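Local coordinates for protein Sex comb on midleg CG9495-PA (Drosophila melanogaster, PDB 1PK1) that probably takes part in Polycomb-group gene repression, its SAM domain pairing with a different protein in the assembly, at residues E21-I26 with L39-E44; D30-V35 with A69-N74. The protein carries 2 engineered substitutions. All blocks are in the same frame, centred on the assembly; numbering follows the deposited sequence.

From the N terminus, the chain first runs through helix 19-29, which carries 21-26. It then turns through the 3-10 segment in 30-35 and enters helix 37-42. Interaction 1 brings this helix back against 21-26 and so closes a short loop of 12 residues. Segment 30-35 lies inside that loop. Its partner, 69-74, comes much later, on helix 66-79, so interaction 2 closes a wider loop of 33 residues and the two contacts cross rather than nest. They also touch: I26 packs on L33 and F40 on I72. Interaction 1 joins the two N-terminal helices, and interaction 2 ties the turn between them to the long C-terminal helix of the SAM domain.

Interaction 1: E21-I26 with L39-E44; sequences EVIQYI and LFRKHE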
ATOM      1  N   GLU B  21      -1.099  -0.476 -20.773  1.00 19.92           N
ATOM      2  CA  GLU B  21      -1.419   0.906 -20.424  1.00 20.00           C
ATOM      3  C   GLU B  21      -1.630   1.032 -18.915  1.00 18.83           C
ATOM      4  O   GLU B  21      -1.258   2.039 -18.317  1.00 18.28           O
ATOM      5  CB  GLU B  21      -2.662   1.381 -21.176  1.00 22.97           C
ATOM      6  CG  GLU B  21      -2.414   1.591 -22.678  1.00 27.59           C
ATOM      7  CD  GLU B  21      -3.638   2.101 -23.411  1.00 29.34           C
ATOM      8  OE1 GLU B  21      -4.695   1.441 -23.343  1.00 29.32           O
ATOM      9  OE2 GLU B  21      -3.543   3.167 -24.061  1.00 32.29           O
ATOM     10  N   VAL B  22      -2.232   0.011 -18.309  1.00 15.69           N
ATOM     11  CA  VAL B  22      -2.454   0.011 -16.860  1.00 13.62           C
ATOM     12  C   VAL B  22      -1.107  -0.051 -16.144  1.00 14.05           C
ATOM     13  O   VAL B  22      -0.874   0.651 -15.151  1.00 13.91           O
ATOM     14  CB  VAL B  22      -3.307  -1.206 -16.417  1.00 14.48           C
ATOM     15  CG1 VAL B  22      -3.243  -1.373 -14.902  1.00 14.28           C
ATOM     16  CG2 VAL B  22      -4.754  -1.014 -16.857  1.00 15.31           C
ATOM     17  N   ILE B  23      -0.217  -0.901 -16.643  1.00 13.53           N
ATOM     18  CA  ILE B  23       1.098  -1.034 -16.042  1.00 15.87           C
ATOM     19  C   ILE B  23       1.891   0.263 -16.188  1.00 16.19           C
ATOM     20  O   ILE B  23       2.599   0.667 -15.270  1.00 17.84           O
ATOM     21  CB  ILE B  23       1.866  -2.211 -16.670  1.00 16.99           C
ATOM     22  CG1 ILE B  23       1.162  -3.519 -16.281  1.00 17.65           C
ATOM     23  CG2 ILE B  23       3.323  -2.200 -16.208  1.00 19.63           C
ATOM     24  CD1 ILE B  23       1.787  -4.773 -16.858  1.00 20.66           C
ATOM     25  N   GLN B  24       1.768   0.914 -17.339  1.00 17.58           N
ATOM     26  CA  GLN B  24       2.464   2.179 -17.568  1.00 19.28           C
ATOM     27  C   GLN B  24       1.944   3.242 -16.593  1.00 17.64           C
ATOM     28  O   GLN B  24       2.715   4.056 -16.083  1.00 16.28           O
ATOM     29  CB  GLN B  24       2.255   2.648 -19.011  1.00 21.91           C
ATOM     30  CG  GLN B  24       2.782   4.053 -19.296  1.00 28.91           C
ATOM     31  CD  GLN B  24       4.289   4.168 -19.145  1.00 33.67           C
ATOM     32  OE1 GLN B  24       4.840   5.271 -19.145  1.00 36.69           O
ATOM     33  NE2 GLN B  24       4.966   3.030 -19.023  1.00 34.80           N
ATOM     34  N   TYR B  25       0.636   3.231 -16.335  1.00 15.83           N
ATOM     35  CA  TYR B  25       0.043   4.192 -15.405  1.00 15.43           C
ATOM     36  C   TYR B  25       0.609   3.983 -14.004  1.00 17.04           C
ATOM     37  O   TYR B  25       1.097   4.921 -13.365  1.00 16.48           O
ATOM     38  CB  TYR B  25      -1.483   4.040 -15.366  1.00 15.19           C
ATOM     39  CG  TYR B  25      -2.127   4.814 -14.239  1.00 14.56           C
ATOM     40  CD1 TYR B  25      -2.003   6.203 -14.167  1.00 15.51           C
ATOM     41  CD2 TYR B  25      -2.833   4.163 -13.226  1.00 14.87           C
ATOM     42  CE1 TYR B  25      -2.556   6.922 -13.124  1.00 15.39           C
ATOM     43  CE2 TYR B  25      -3.395   4.881 -12.168  1.00 14.85           C
ATOM     44  CZ  TYR B  25      -3.248   6.262 -12.128  1.00 14.03           C
ATOM     45  OH  TYR B  25      -3.776   7.000 -11.099  1.00 15.81           O
ATOM     46  N   ILE B  26       0.547   2.746 -13.525  1.00 17.04           N
ATOM     47  CA  ILE B  26       1.061   2.434 -12.201  1.00 19.67           C
ATOM     48  C   ILE B  26       2.543   2.785 -12.077  1.00 20.56           C
ATOM     49  O   ILE B  26       2.942   3.513 -11.172  1.00 21.60           O
ATOM     50  CB  ILE B  26       0.897   0.933 -11.873  1.00 19.14           C
ATOM     51  CG1 ILE B  26      -0.582   0.535 -11.930  1.00 21.61           C
ATOM     52  CG2 ILE B  26       1.474   0.641 -10.495  1.00 20.50           C
ATOM     53  CD1 ILE B  26      -1.454   1.224 -10.908  1.00 25.11           C
ATOM     54  N   LEU B  39       3.061  -9.254 -12.337  1.00 16.86           N
ATOM     55  CA  LEU B  39       1.908  -9.802 -11.631  1.00 17.59           C
ATOM     56  C   LEU B  39       0.657  -9.260 -12.319  1.00 17.20           C
ATOM     57  O   LEU B  39      -0.339  -9.970 -12.485  1.00 15.83           O
ATOM     58  CB  LEU B  39       1.954  -9.382 -10.159  1.00 19.52           C
ATOM     59  CG  LEU B  39       0.971  -9.978  -9.151  1.00 21.55           C
ATOM     60  CD1 LEU B  39       0.945 -11.506  -9.242  1.00 21.40           C
ATOM     61  CD2 LEU B  39       1.398  -9.531  -7.755  1.00 21.03           C
ATOM     62  N   PHE B  40       0.710  -7.995 -12.725  1.00 15.41           N
ATOM     63  CA  PHE B  40      -0.413  -7.387 -13.421  1.00 15.81           C
ATOM     64  C   PHE B  40      -0.611  -8.061 -14.773  1.00 16.31           C
ATOM     65  O   PHE B  40      -1.742  -8.236 -15.228  1.00 15.45           O
ATOM     66  CB  PHE B  40      -0.190  -5.882 -13.594  1.00 17.10           C
ATOM     67  CG  PHE B  40      -0.630  -5.079 -12.408  1.00 16.40           C
ATOM     68  CD1 PHE B  40      -0.057  -5.292 -11.159  1.00 17.58           C
ATOM     69  CD2 PHE B  40      -1.664  -4.154 -12.527  1.00 18.23           C
ATOM     70  CE1 PHE B  40      -0.508  -4.600 -10.037  1.00 20.16           C
ATOM     71  CE2 PHE B  40      -2.127  -3.455 -11.415  1.00 17.83           C
ATOM     72  CZ  PHE B  40      -1.550  -3.679 -10.166  1.00 20.11           C
ATOM     73  N   ARG B  41       0.488  -8.457 -15.408  1.00 15.61           N
ATOM     74  CA  ARG B  41       0.399  -9.150 -16.689  1.00 16.90           C
ATOM     75  C   ARG B  41      -0.204 -10.537 -16.460  1.00 16.11           C
ATOM     76  O   ARG B  41      -1.100 -10.965 -17.194  1.00 16.86           O
ATOM     77  CB  ARG B  41       1.787  -9.279 -17.327  1.00 18.67           C
ATOM     78  CG  ARG B  41       2.429  -7.937 -17.620  1.00 21.70           C
ATOM     79  CD  ARG B  41       3.682  -8.055 -18.481  1.00 24.44           C
ATOM     80  NE  ARG B  41       4.185  -6.734 -18.863  1.00 25.04           N
ATOM     81  CZ  ARG B  41       4.879  -5.930 -18.064  1.00 27.31           C
ATOM     82  NH1 ARG B  41       5.173  -6.300 -16.826  1.00 28.27           N
ATOM     83  NH2 ARG B  41       5.265  -4.740 -18.499  1.00 30.29           N
ATOM     84  N   LYS B  42       0.286 -11.219 -15.427  1.00 16.12           N
ATOM     85  CA  LYS B  42      -0.180 -12.557 -15.061  1.00 17.66           C
ATOM     86  C   LYS B  42      -1.688 -12.568 -14.797  1.00 16.16           C
ATOM     87  O   LYS B  42      -2.401 -13.469 -15.247  1.00 17.01           O
ATOM     88  CB  LYS B  42       0.568 -13.030 -13.807  1.00 18.37           C
ATOM     89  CG  LYS B  42       0.133 -14.382 -13.242  1.00 21.92           C
ATOM     90  CD  LYS B  42       0.625 -15.548 -14.075  1.00 25.18           C
ATOM     91  CE  LYS B  42       0.406 -16.865 -13.335  1.00 27.32           C
ATOM     92  NZ  LYS B  42       0.772 -18.036 -14.172  1.00 30.67           N
ATOM     93  N   HIS B  43      -2.172 -11.561 -14.075  1.00 14.38           N
ATOM     94  CA  HIS B  43      -3.592 -11.476 -13.752  1.00 13.82           C
ATOM     95  C   HIS B  43      -4.424 -10.771 -14.816  1.00 14.88           C
ATOM     96  O   HIS B  43      -5.639 -10.598 -14.655  1.00 14.96           O
ATOM     97  CB  HIS B  43      -3.762 -10.817 -12.379  1.00 14.98           C
ATOM     98  CG  HIS B  43      -3.401 -11.725 -11.247  1.00 15.64           C
ATOM     99  ND1 HIS B  43      -4.321 -12.557 -10.639  1.00 17.48           N
ATOM    100  CD2 HIS B  43      -2.204 -12.014 -10.684  1.00 15.77           C
ATOM    101  CE1 HIS B  43      -3.704 -13.319  -9.755  1.00 13.86           C
ATOM    102  NE2 HIS B  43      -2.418 -13.011  -9.762  1.00 17.05           N
ATOM    103  N   GLU B  44      -3.763 -10.389 -15.907  1.00 14.75           N
ATOM    104  CA  GLU B  44      -4.413  -9.727 -17.034  1.00 15.84           C
ATOM    105  C   GLU B  44      -5.228  -8.530 -16.575  1.00 17.66           C
ATOM    106  O   GLU B  44      -6.409  -8.399 -16.898  1.00 16.68           O
ATOM    107  CB  GLU B  44      -5.304 -10.734 -17.773  1.00 20.13           C
ATOM    108  CG  GLU B  44      -4.512 -11.823 -18.484  1.00 21.12           C
ATOM    109  CD  GLU B  44      -5.355 -13.037 -18.857  1.00 24.36           C
ATOM    110  OE1 GLU B  44      -6.595 -12.919 -18.948  1.00 23.77           O
ATOM    111  OE2 GLU B  44      -4.763 -14.113 -19.068  1.00 28.59           O
TER
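Two helices of the SAM domain helical bundle, 19-29 and 37-42, pack here side chain to side chain. The buried part centres on F40. F40 CB lies 3.8 Å from I23 CG1, and the two side chains slide past each other in opposite directions. V22 CG1 reaches the edge of the F40 ring, close to its plane, 4.0 Å from CD2. It is set there by chi1 of 166°, which puts CG1 anti to the backbone N. I26 CG1 comes to the ring obliquely, with F40 CE2 at 4.3 Å. Further in, on helix 66-79, I72 lies against F40 and L75 against I26, so this side merges with the core.

The other side faces solvent and is built differently. R41 is exposed, yet the end of its side chain comes over I23. From CG to NE it runs extended, and then chi4 of 78° turns the guanidinium broadside to the isoleucine. Salt bridges from R41 NE to E20 and from R41 NH1 to D38 hold the charged end and probably limit its rotation. The nearest approach of the contact is here, a tight 3.3 Å between I23 CD1 and R41 CG. The same methyl, I23 CD1, also sits over the centre of the R41 guanidinium, 3.5 Å above its plane.

Interaction 2: D30-V35 with A69-N74; sequences DNSLAV and ALKICN
Here the 3-10 turn after helix 19-29 meets helix 66-79 of the SAM domain, and an Asx turn at D30 shapes the meeting. K71 spans the contact. K71 CB lies 4.1 Å from L33 CD1, at the apolar root of the side chain. CG, anti to the carbonyl carbon (chi1 -65°), starts the chain toward the turn. The side chains of K71 and D30 cross at about a right angle, with K71 CD 3.5 Å from D30 OD2. The lysine chain bends at chi3, -137°, and carries the tip on to S32. There K71 NZ donates to S32 OG over 3.1 Å. The strongest polar partner of NZ lies outside the two segments: an acidic side chain on the chain of another protein, paired with it in an intermolecular salt bridge. K71 therefore links the fold to its binding partner.

S32 OG passes the polar chain on, donating to D30 OD1 over a short 2.5 Å. OD1 of D30 also accepts from S32 N at 3.2 Å, the bond that defines the Asx turn. Both donors approach from above the carboxylate plane. D30 OD2 and K71 NZ stay 4.8 Å apart, not in contact, but the negative charge would probably still favour the ammonium. An alanine in place of D30 would remove both acceptor bonds to S32 and would probably loosen the turn and let the serine hydroxyl drift from K71.

Beneath this polar layer the contact is apolar. L33, buried against I26 and L75, crosses I72 obliquely. The terminal methyl CD1 of L33 rests 3.8 Å from CG1 of I72.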
ATOM      1  N   ASP B  30       4.269   5.650  -9.778  1.00 23.23           N
ATOM      2  CA  ASP B  30       4.916   5.151  -8.572  1.00 22.93           C
ATOM      3  C   ASP B  30       5.930   4.086  -8.972  1.00 22.11           C
ATOM      4  O   ASP B  30       5.600   2.908  -9.088  1.00 19.36           O
ATOM      5  CB  ASP B  30       3.877   4.545  -7.624  1.00 26.04           C
ATOM      6  CG  ASP B  30       4.424   4.307  -6.232  1.00 26.82           C
ATOM      7  OD1 ASP B  30       5.656   4.158  -6.088  1.00 26.90           O
ATOM      8  OD2 ASP B  30       3.616   4.254  -5.281  1.00 29.21           O
ATOM      9  N   ASN B  31       7.169   4.513  -9.183  1.00 21.04           N
ATOM     10  CA  ASN B  31       8.237   3.619  -9.590  1.00 22.99           C
ATOM     11  C   ASN B  31       8.496   2.426  -8.661  1.00 21.24           C
ATOM     12  O   ASN B  31       9.024   1.404  -9.100  1.00 20.36           O
ATOM     13  CB  ASN B  31       9.521   4.432  -9.771  1.00 27.04           C
ATOM     14  CG  ASN B  31      10.685   3.585 -10.201  1.00 28.66           C
ATOM     15  OD1 ASN B  31      11.551   3.247  -9.394  1.00 33.44           O
ATOM     16  ND2 ASN B  31      10.712   3.223 -11.478  1.00 29.72           N
ATOM     17  N   SER B  32       8.124   2.549  -7.390  1.00 21.74           N
ATOM     18  CA  SER B  32       8.345   1.477  -6.419  1.00 21.07           C
ATOM     19  C   SER B  32       7.435   0.270  -6.636  1.00 19.98           C
ATOM     20  O   SER B  32       7.645  -0.793  -6.045  1.00 21.96           O
ATOM     21  CB  SER B  32       8.155   2.003  -4.993  1.00 22.69           C
ATOM     22  OG  SER B  32       6.803   2.347  -4.749  1.00 22.55           O
ATOM     23  N   LEU B  33       6.433   0.436  -7.489  1.00 17.15           N
ATOM     24  CA  LEU B  33       5.484  -0.635  -7.786  1.00 17.19           C
ATOM     25  C   LEU B  33       5.829  -1.410  -9.059  1.00 16.54           C
ATOM     26  O   LEU B  33       5.176  -2.404  -9.381  1.00 15.39           O
ATOM     27  CB  LEU B  33       4.075  -0.048  -7.920  1.00 16.60           C
ATOM     28  CG  LEU B  33       3.457   0.485  -6.625  1.00 16.26           C
ATOM     29  CD1 LEU B  33       2.180   1.261  -6.953  1.00 18.03           C
ATOM     30  CD2 LEU B  33       3.157  -0.684  -5.686  1.00 16.37           C
ATOM     31  N   ALA B  34       6.855  -0.960  -9.780  1.00 16.50           N
ATOM     32  CA  ALA B  34       7.248  -1.615 -11.025  1.00 16.53           C
ATOM     33  C   ALA B  34       7.609  -3.097 -10.869  1.00 15.94           C
ATOM     34  O   ALA B  34       7.442  -3.885 -11.807  1.00 16.30           O
ATOM     35  CB  ALA B  34       8.408  -0.855 -11.669  1.00 16.46           C
ATOM     36  N   VAL B  35       8.105  -3.481  -9.697  1.00 15.43           N
ATOM     37  CA  VAL B  35       8.467  -4.875  -9.456  1.00 16.42           C
ATOM     38  C   VAL B  35       7.240  -5.784  -9.583  1.00 16.18           C
ATOM     39  O   VAL B  35       7.360  -6.988  -9.841  1.00 14.24           O
ATOM     40  CB  VAL B  35       9.111  -5.056  -8.046  1.00 16.74           C
ATOM     41  CG1 VAL B  35       8.119  -4.669  -6.951  1.00 15.19           C
ATOM     42  CG2 VAL B  35       9.565  -6.498  -7.850  1.00 18.58           C
ATOM     43  N   ALA B  69      -0.548  -3.013  -1.950  1.00 10.63           N
ATOM     44  CA  ALA B  69      -1.977  -2.952  -2.255  1.00 11.07           C
ATOM     45  C   ALA B  69      -2.551  -1.561  -1.974  1.00 10.49           C
ATOM     46  O   ALA B  69      -3.325  -1.023  -2.776  1.00 11.36           O
ATOM     47  CB  ALA B  69      -2.731  -4.006  -1.449  1.00 12.77           C
ATOM     48  N   LEU B  70      -2.188  -0.986  -0.834  1.00 10.17           N
ATOM     49  CA  LEU B  70      -2.685   0.340  -0.486  1.00 12.70           C
ATOM     50  C   LEU B  70      -2.193   1.404  -1.474  1.00 13.45           C
ATOM     51  O   LEU B  70      -2.946   2.306  -1.832  1.00 10.87           O
ATOM     52  CB  LEU B  70      -2.282   0.714   0.940  1.00 14.03           C
ATOM     53  CG  LEU B  70      -3.023  -0.047   2.050  1.00 16.98           C
ATOM     54  CD1 LEU B  70      -2.686   0.572   3.395  1.00 21.77           C
ATOM     55  CD2 LEU B  70      -4.523   0.010   1.810  1.00 20.88           C
ATOM     56  N   LYS B  71      -0.943   1.289  -1.921  1.00 10.55           N
ATOM     57  CA  LYS B  71      -0.406   2.251  -2.881  1.00 12.37           C
ATOM     58  C   LYS B  71      -1.129   2.128  -4.220  1.00 12.19           C
ATOM     59  O   LYS B  71      -1.410   3.127  -4.884  1.00 11.52           O
ATOM     60  CB  LYS B  71       1.093   2.030  -3.107  1.00 10.92           C
ATOM     61  CG  LYS B  71       1.975   2.283  -1.904  1.00 17.26           C
ATOM     62  CD  LYS B  71       3.428   2.288  -2.364  1.00 23.87           C
ATOM     63  CE  LYS B  71       4.339   1.542  -1.429  1.00 27.87           C
ATOM     64  NZ  LYS B  71       5.662   1.365  -2.095  1.00 28.56           N
ATOM     65  N   ILE B  72      -1.423   0.896  -4.623  1.00 11.39           N
ATOM     66  CA  ILE B  72      -2.112   0.672  -5.879  1.00 11.66           C
ATOM     67  C   ILE B  72      -3.539   1.203  -5.776  1.00 12.69           C
ATOM     68  O   ILE B  72      -4.028   1.855  -6.698  1.00 12.34           O
ATOM     69  CB  ILE B  72      -2.112  -0.829  -6.246  1.00 12.51           C
ATOM     70  CG1 ILE B  72      -0.674  -1.261  -6.583  1.00 12.72           C
ATOM     71  CG2 ILE B  72      -3.051  -1.081  -7.415  1.00 12.06           C
ATOM     72  CD1 ILE B  72      -0.458  -2.762  -6.634  1.00 14.41           C
ATOM     73  N   CYS B  73      -4.199   0.948  -4.649  1.00 12.36           N
ATOM     74  CA  CYS B  73      -5.568   1.439  -4.462  1.00 14.65           C
ATOM     75  C   CYS B  73      -5.579   2.958  -4.548  1.00 12.58           C
ATOM     76  O   CYS B  73      -6.510   3.544  -5.093  1.00 14.05           O
ATOM     77  CB  CYS B  73      -6.130   1.017  -3.103  1.00 17.37           C
ATOM     78  SG  CYS B  73      -6.758  -0.657  -3.038  1.00 25.96           S
ATOM     79  N   ASN B  74      -4.536   3.583  -4.013  1.00 12.90           N
ATOM     80  CA  ASN B  74      -4.430   5.043  -4.029  1.00 14.45           C
ATOM     81  C   ASN B  74      -4.403   5.547  -5.470  1.00 15.11           C
ATOM     82  O   ASN B  74      -5.031   6.553  -5.794  1.00 15.34           O
ATOM     83  CB  ASN B  74      -3.167   5.495  -3.285  1.00 14.16           C
ATOM     84  CG  ASN B  74      -3.008   7.008  -3.270  1.00 18.01           C
ATOM     85  OD1 ASN B  74      -2.160   7.564  -3.971  1.00 21.02           O
ATOM     86  ND2 ASN B  74      -3.835   7.679  -2.477  1.00 16.15           N
TER